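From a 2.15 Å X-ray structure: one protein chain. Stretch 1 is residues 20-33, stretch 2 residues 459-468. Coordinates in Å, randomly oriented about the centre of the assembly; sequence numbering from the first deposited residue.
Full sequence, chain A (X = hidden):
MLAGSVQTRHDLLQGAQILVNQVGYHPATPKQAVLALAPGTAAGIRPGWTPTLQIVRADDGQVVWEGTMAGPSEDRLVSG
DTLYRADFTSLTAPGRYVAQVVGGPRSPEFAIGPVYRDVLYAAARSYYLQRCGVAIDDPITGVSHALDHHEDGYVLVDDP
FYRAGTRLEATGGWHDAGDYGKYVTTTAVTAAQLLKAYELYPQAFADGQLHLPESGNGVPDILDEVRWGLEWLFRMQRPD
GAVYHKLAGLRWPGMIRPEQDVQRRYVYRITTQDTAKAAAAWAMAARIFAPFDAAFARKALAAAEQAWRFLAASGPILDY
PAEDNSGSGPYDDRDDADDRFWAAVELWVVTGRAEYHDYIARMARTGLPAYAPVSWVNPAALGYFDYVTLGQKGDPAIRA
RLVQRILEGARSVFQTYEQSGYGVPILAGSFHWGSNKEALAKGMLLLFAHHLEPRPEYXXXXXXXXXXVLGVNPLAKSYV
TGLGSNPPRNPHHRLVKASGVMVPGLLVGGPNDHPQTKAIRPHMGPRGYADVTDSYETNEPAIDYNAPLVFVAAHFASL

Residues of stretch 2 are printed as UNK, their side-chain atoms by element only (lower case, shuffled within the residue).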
# COMPACT_ATOMS: atom_id res chain seq x y z
N VAL A 20 2.18 -19.15 10.16
CA VAL A 20 2.44 -19.37 8.73
C VAL A 20 1.70 -18.27 7.96
O VAL A 20 0.82 -17.61 8.50
CB VAL A 20 1.89 -20.75 8.24
CG1 VAL A 20 2.63 -21.92 8.87
CG2 VAL A 20 0.41 -20.88 8.52
N ASN A 21 2.10 -18.02 6.71
CA ASN A 21 1.29 -17.25 5.78
C ASN A 21 -0.04 -17.96 5.63
O ASN A 21 -0.08 -19.11 5.15
CB ASN A 21 1.97 -17.20 4.41
CG ASN A 21 1.25 -16.30 3.44
OD1 ASN A 21 0.03 -16.42 3.25
ND2 ASN A 21 1.98 -15.36 2.84
N GLN A 22 -1.12 -17.27 5.97
CA GLN A 22 -2.42 -17.91 6.04
C GLN A 22 -3.06 -18.12 4.69
O GLN A 22 -4.09 -18.78 4.59
CB GLN A 22 -3.36 -17.13 6.94
CG GLN A 22 -3.12 -17.37 8.43
CD GLN A 22 -3.79 -16.31 9.29
OE1 GLN A 22 -4.92 -15.90 9.01
NE2 GLN A 22 -3.17 -15.99 10.42
N VAL A 23 -2.50 -17.53 3.66
CA VAL A 23 -2.93 -17.86 2.32
C VAL A 23 -2.04 -19.01 1.85
O VAL A 23 -2.52 -20.05 1.42
CB VAL A 23 -2.81 -16.66 1.34
CG1 VAL A 23 -3.24 -17.10 -0.07
CG2 VAL A 23 -3.70 -15.53 1.80
N GLY A 24 -0.73 -18.80 1.93
CA GLY A 24 0.23 -19.89 1.69
C GLY A 24 1.50 -19.43 0.99
O GLY A 24 2.04 -18.36 1.29
N TYR A 25 2.01 -20.27 0.08
CA TYR A 25 3.36 -20.10 -0.46
C TYR A 25 3.40 -20.54 -1.90
O TYR A 25 2.76 -21.54 -2.26
CB TYR A 25 4.37 -20.91 0.35
CG TYR A 25 4.37 -20.61 1.85
CD1 TYR A 25 3.48 -21.26 2.70
CD2 TYR A 25 5.28 -19.71 2.41
CE1 TYR A 25 3.44 -20.97 4.05
CE2 TYR A 25 5.27 -19.44 3.79
CZ TYR A 25 4.35 -20.09 4.60
OH TYR A 25 4.29 -19.83 5.96
N HIS A 26 4.13 -19.81 -2.73
CA HIS A 26 4.41 -20.25 -4.09
C HIS A 26 5.45 -21.39 -4.05
O HIS A 26 6.33 -21.39 -3.20
CB HIS A 26 4.93 -19.09 -4.94
CG HIS A 26 5.18 -19.44 -6.37
ND1 HIS A 26 4.24 -19.25 -7.36
CD2 HIS A 26 6.24 -20.02 -6.97
CE1 HIS A 26 4.72 -19.66 -8.52
NE2 HIS A 26 5.95 -20.12 -8.31
N PRO A 27 5.35 -22.34 -4.99
CA PRO A 27 6.30 -23.47 -4.91
C PRO A 27 7.79 -23.06 -4.95
O PRO A 27 8.61 -23.66 -4.27
CB PRO A 27 5.93 -24.34 -6.11
CG PRO A 27 4.48 -23.98 -6.42
CD PRO A 27 4.23 -22.60 -5.91
N ALA A 28 8.11 -21.98 -5.64
CA ALA A 28 9.51 -21.66 -5.87
C ALA A 28 10.17 -20.89 -4.73
O ALA A 28 11.35 -20.56 -4.80
CB ALA A 28 9.68 -20.90 -7.18
N THR A 29 9.40 -20.51 -3.72
CA THR A 29 9.93 -19.54 -2.79
C THR A 29 10.30 -20.19 -1.49
O THR A 29 9.84 -21.30 -1.18
CB THR A 29 8.92 -18.39 -2.53
OG1 THR A 29 7.93 -18.82 -1.58
CG2 THR A 29 8.24 -17.98 -3.84
N PRO A 30 11.13 -19.50 -0.69
CA PRO A 30 11.34 -19.88 0.71
C PRO A 30 10.03 -19.93 1.47
O PRO A 30 9.09 -19.23 1.12
CB PRO A 30 12.26 -18.78 1.25
CG PRO A 30 12.81 -18.08 0.01
CD PRO A 30 11.76 -18.22 -1.04
N LYS A 31 9.93 -20.82 2.45
CA LYS A 31 8.65 -21.05 3.13
C LYS A 31 8.86 -21.15 4.64
O LYS A 31 9.37 -22.16 5.13
CB LYS A 31 7.95 -22.30 2.59
CG LYS A 31 7.90 -22.41 1.05
CD LYS A 31 7.20 -23.72 0.61
CE LYS A 31 7.13 -23.85 -0.93
NZ LYS A 31 8.46 -23.71 -1.63
N GLN A 32 8.60 -20.06 5.35
CA GLN A 32 8.88 -20.00 6.79
C GLN A 32 7.69 -20.47 7.64
O GLN A 32 6.54 -20.31 7.24
CB GLN A 32 9.28 -18.58 7.20
CG GLN A 32 8.22 -17.50 6.89
CD GLN A 32 8.68 -16.10 7.32
OE1 GLN A 32 9.21 -15.92 8.42
NE2 GLN A 32 8.45 -15.10 6.45
N ALA A 33 7.98 -21.06 8.79
CA ALA A 33 7.00 -21.18 9.87
C ALA A 33 7.68 -20.81 11.18
O ALA A 33 8.88 -21.04 11.37
CB ALA A 33 6.42 -22.61 9.94
N UNK A 459 14.88 -10.26 -2.10
CA UNK A 459 13.61 -10.82 -2.53
C UNK A 459 12.96 -11.65 -1.42
O UNK A 459 11.73 -11.58 -1.19
o UNK A 459 13.39 -11.91 -6.83
o UNK A 459 12.61 -13.78 -6.04
c UNK A 459 13.82 -11.66 -3.78
c UNK A 459 12.56 -11.87 -4.60
c UNK A 459 12.85 -12.57 -5.93
N UNK A 460 13.79 -12.36 -0.67
CA UNK A 460 13.28 -13.06 0.50
C UNK A 460 12.73 -12.06 1.53
O UNK A 460 11.65 -12.28 2.09
c UNK A 460 13.78 -14.72 2.39
n UNK A 460 15.80 -14.85 3.86
c UNK A 460 14.85 -15.62 3.05
n UNK A 460 17.87 -13.94 4.36
c UNK A 460 17.09 -14.68 3.57
c UNK A 460 14.33 -13.97 1.15
n UNK A 460 17.61 -15.25 2.48
N UNK A 461 13.48 -10.99 1.79
CA UNK A 461 13.06 -10.00 2.77
C UNK A 461 11.76 -9.33 2.35
O UNK A 461 10.95 -9.00 3.19
c UNK A 461 14.16 -8.97 3.04
N UNK A 462 11.59 -9.08 1.05
CA UNK A 462 10.35 -8.52 0.54
C UNK A 462 9.21 -9.52 0.73
O UNK A 462 8.11 -9.15 1.18
c UNK A 462 10.50 -8.15 -0.95
N UNK A 463 9.44 -10.78 0.38
CA UNK A 463 8.40 -11.80 0.56
C UNK A 463 7.95 -11.82 2.01
O UNK A 463 6.76 -12.01 2.31
c UNK A 463 7.93 -14.36 0.41
c UNK A 463 8.58 -15.65 -0.10
c UNK A 463 6.60 -14.10 -0.37
c UNK A 463 8.90 -13.19 0.18
N UNK A 464 8.91 -11.65 2.91
CA UNK A 464 8.63 -11.70 4.34
C UNK A 464 7.62 -10.62 4.77
O UNK A 464 7.02 -10.71 5.86
c UNK A 464 9.94 -11.54 5.12
N UNK A 465 7.46 -9.59 3.95
CA UNK A 465 6.47 -8.53 4.27
C UNK A 465 5.05 -8.96 3.91
O UNK A 465 4.10 -8.68 4.66
o UNK A 465 7.77 -6.60 6.23
c UNK A 465 6.80 -7.21 3.56
c UNK A 465 8.55 -6.95 5.32
c UNK A 465 8.19 -6.74 3.86
n UNK A 465 9.73 -7.57 5.57
N UNK A 466 4.92 -9.69 2.81
CA UNK A 466 3.68 -10.42 2.55
C UNK A 466 3.37 -11.47 3.62
O UNK A 466 2.25 -11.52 4.11
c UNK A 466 3.69 -11.03 1.16
c UNK A 466 2.35 -9.44 -0.23
c UNK A 466 4.08 -10.83 -1.30
c UNK A 466 3.73 -10.07 -0.03
N UNK A 467 4.34 -12.32 3.98
CA UNK A 467 4.09 -13.32 5.04
C UNK A 467 3.60 -12.64 6.31
O UNK A 467 2.75 -13.17 7.02
c UNK A 467 5.33 -14.18 5.38
o UNK A 467 7.02 -15.37 4.18
o UNK A 467 5.00 -15.44 3.30
c UNK A 467 5.82 -15.04 4.18
N UNK A 468 4.22 -11.51 6.63
CA UNK A 468 3.94 -10.81 7.88
C UNK A 468 2.52 -10.25 7.93
O UNK A 468 1.80 -10.48 8.91
c UNK A 468 4.45 -8.20 11.60
c UNK A 468 3.69 -6.62 9.97
o UNK A 468 3.50 -6.11 12.29
c UNK A 468 4.01 -7.51 8.95
c UNK A 468 4.55 -8.76 9.24
c UNK A 468 3.88 -6.98 11.29
c UNK A 468 4.97 -9.71 8.12
c UNK A 468 4.82 -9.07 10.57
O HOH W 1 4.35 -16.65 1.06
O HOH W 2 8.24 -17.58 3.33
O HOH W 3 7.65 -12.51 7.82

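Position 459 opens the stretch, already within a helix. Its side chain has three carbons, the third carrying two oxygens, and nothing on stretch 1 is in contact with it. This is a glutamate, E459.

Position 460 has three carbons, a nitrogen, then a carbon bearing two more nitrogens, and its carbon chain lies against the ring of P30. That guanidinium chain is arginine, R460. Its CG lies 4.2 Å from CG of P30.

Position 461 has one side-chain carbon, out of reach of stretch 1. It is alanine, A461. Position 462 is the same, one carbon and no contact: A462.

Position 463 has four carbons, forked at the second, with no oxygen, nitrogen or sulfur. One fork tip rests against T29 and P30. This is leucine, L463. Its CD2 is 3.6 Å from T29 OG1 and 4.2 Å from P30 CD. The T29 hydroxyl itself donates to P30 O.

Position 464 has one carbon, which sits 4.1 Å from NE2 of Q32, measured to its CB. It is alanine, A464. Water 3 donates to its carbonyl O and accepts a weak hydrogen bond from Q32 NE2.

Position 465 has three carbons, the third carrying one oxygen and one nitrogen. It points away from stretch 1. The amide makes it glutamine, Q465, and its NE2 donates to A461 O, one turn back.

Position 466 has four carbons, forked at the second. Its CB stays 4.9 Å from N21 ND2, the nearest approach of the side chain to stretch 1. It is leucine, L466.

Position 467 has two carbons, the second carrying two oxygens, and both oxygens meet side-chain amides of stretch 1. A short carboxylate is aspartate, D467. N21 ND2 donates to its OD1 at 3.1 Å, and Q32 NE2 donates to its OD2 at 2.7 Å. Both bonds are nearly straight.

Position 468 has one carbon, then a six-carbon ring bearing one oxygen. It points away from stretch 1. It is tyrosine, Y468.

The contact centres on D467, whose carboxylate gathers two amides and two waters. Water 1 links OD1 to G24 O. Water 2 links OD2 to P30 O and Q32 N. N21 is well placed because its OD1 accepts from the backbone N of V23 and of G24, leaving ND2 to face the carboxylate. Y25 OH accepts from N21 N, tying the loop to the same site. One helical turn earlier, L463 adds an apolar patch against P30, and R460 extends it at the margin.

Stretch 2 (459-468) ERAALAQLDY
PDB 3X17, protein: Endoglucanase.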